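Local coordinates for protein 2-C-methyl-D-erythritol 4-phosphate cytidylyltransferase (Thermus thermophilus HB8, PDB 2PX7) that probably catalyses the formation of 4-diphosphocytidyl-2-C-methyl-D-erythritol and diphosphate from CTP and 2-C-methyl-D-erythritol 4-phosphate in isoprenoid biosynthesis, at residues 47-52 with 222-227. Numbering follows the deposited sequence.
Sequences LQVGGR and QDLVLA
Val49 and Ala227 mark the closest backbone approach, 6.8 Å between their CA atoms, where the loop segment 47-52 lies beside the C-terminal helix 221-231. No hydrogen bond joins the two segments; the side chains meet through a few apolar contacts. Val49 divides its branches between two helical residues three positions apart. With CG1 anti to the backbone N (chi1 -180°), that methyl settles on Ala227, CG1 to CB 3.7 Å, while CG2, opposite the carbonyl carbon, reaches Leu224 CD1 at 3.8 Å. Leu224 runs obliquely past the valine, and the same CD1 methyl also meets the end of Leu47, whose CD2 comes tip to tip with it at 4.0 Å. The one leucine methyl therefore rests against the neighbouring ends of Leu47 and Val49. Phe118 packs against both Val49 and Ala227, and Leu54 of helix 54-61 touches both Leu47 and Val49. Gly50 and Gly51, both at positive phi, occupy the corners of a type I' turn; Val49 and Arg52 are paired by a bond from Val49 N to Arg52 O (2.9 Å) and by a weak turn-closing bond from Arg52 N to Val49 O (3.5 Å). Trp57 NE1 donates a further hydrogen bond to Val49 O. The turn belongs to the loop that also carries Lys44, a predicted transition-state stabiliser, and the contact joins it to the C-terminal helix of the Rossmann-like α/β nucleotidyltransferase fold of the IspD family.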
# COMPACT_ATOMS: atom_id res chain seq x y z
N LEU A 47 5.35 -9.11 19.08
CA LEU A 47 5.15 -7.65 19.01
C LEU A 47 3.70 -7.31 19.37
O LEU A 47 2.77 -7.84 18.76
CB LEU A 47 5.52 -7.10 17.63
CG LEU A 47 5.39 -5.58 17.39
CD1 LEU A 47 6.57 -4.81 17.97
CD2 LEU A 47 5.24 -5.29 15.91
N GLN A 48 3.53 -6.45 20.37
CA GLN A 48 2.21 -6.01 20.81
C GLN A 48 1.61 -4.99 19.84
O GLN A 48 2.28 -4.04 19.43
CB GLN A 48 2.26 -5.41 22.22
CG GLN A 48 2.12 -6.42 23.36
CD GLN A 48 0.68 -6.76 23.70
OE1 GLN A 48 -0.21 -5.91 23.61
NE2 GLN A 48 0.45 -8.00 24.11
N VAL A 49 0.35 -5.21 19.50
CA VAL A 49 -0.41 -4.28 18.68
C VAL A 49 -1.79 -4.18 19.32
O VAL A 49 -2.63 -5.08 19.16
CB VAL A 49 -0.53 -4.76 17.19
CG1 VAL A 49 -1.33 -3.77 16.35
CG2 VAL A 49 0.85 -4.98 16.56
N GLY A 50 -1.99 -3.12 20.10
CA GLY A 50 -3.28 -2.79 20.71
C GLY A 50 -3.94 -3.84 21.59
O GLY A 50 -5.14 -4.13 21.44
N GLY A 51 -3.18 -4.42 22.51
CA GLY A 51 -3.75 -5.39 23.45
C GLY A 51 -3.88 -6.82 22.95
O GLY A 51 -4.71 -7.60 23.45
N ARG A 52 -3.07 -7.15 21.94
CA ARG A 52 -2.87 -8.52 21.45
C ARG A 52 -1.52 -8.53 20.75
O ARG A 52 -1.17 -7.56 20.07
CB ARG A 52 -3.96 -8.91 20.45
CG ARG A 52 -5.17 -9.59 21.03
CD ARG A 52 -6.27 -9.67 20.01
NE ARG A 52 -7.28 -10.65 20.38
CZ ARG A 52 -8.26 -11.06 19.58
NH1 ARG A 52 -8.37 -10.58 18.35
NH2 ARG A 52 -9.14 -11.96 20.01
N GLN A 222 6.10 3.40 11.17
CA GLN A 222 4.80 4.02 10.90
C GLN A 222 3.70 3.02 10.51
O GLN A 222 2.52 3.32 10.65
CB GLN A 222 4.90 5.21 9.92
CG GLN A 222 5.95 5.10 8.82
CD GLN A 222 5.83 6.18 7.73
OE1 GLN A 222 5.38 5.90 6.62
NE2 GLN A 222 6.25 7.40 8.05
N ASP A 223 4.08 1.82 10.07
CA ASP A 223 3.11 0.74 9.88
C ASP A 223 2.49 0.35 11.23
O ASP A 223 1.28 0.19 11.35
CB ASP A 223 3.75 -0.49 9.21
CG ASP A 223 4.25 -0.20 7.81
OD1 ASP A 223 3.67 0.67 7.13
OD2 ASP A 223 5.23 -0.85 7.38
N LEU A 224 3.36 0.22 12.24
CA LEU A 224 2.95 -0.14 13.60
C LEU A 224 1.95 0.86 14.19
O LEU A 224 0.93 0.46 14.75
CB LEU A 224 4.17 -0.30 14.51
CG LEU A 224 3.94 -0.71 15.97
CD1 LEU A 224 3.10 -1.97 16.07
CD2 LEU A 224 5.28 -0.90 16.67
N VAL A 225 2.26 2.15 14.04
CA VAL A 225 1.37 3.22 14.49
C VAL A 225 -0.01 3.14 13.82
O VAL A 225 -1.03 3.16 14.51
CB VAL A 225 2.02 4.62 14.29
CG1 VAL A 225 1.06 5.74 14.70
CG2 VAL A 225 3.33 4.70 15.08
N LEU A 226 -0.05 3.01 12.50
CA LEU A 226 -1.33 2.81 11.80
C LEU A 226 -2.08 1.53 12.25
O LEU A 226 -3.32 1.49 12.28
CB LEU A 226 -1.09 2.80 10.28
CG LEU A 226 -2.25 2.56 9.31
CD1 LEU A 226 -3.23 3.72 9.32
CD2 LEU A 226 -1.71 2.34 7.90
N ALA A 227 -1.33 0.48 12.59
CA ALA A 227 -1.91 -0.77 13.09
C ALA A 227 -2.64 -0.59 14.45
O ALA A 227 -3.72 -1.15 14.66
CB ALA A 227 -0.84 -1.84 13.18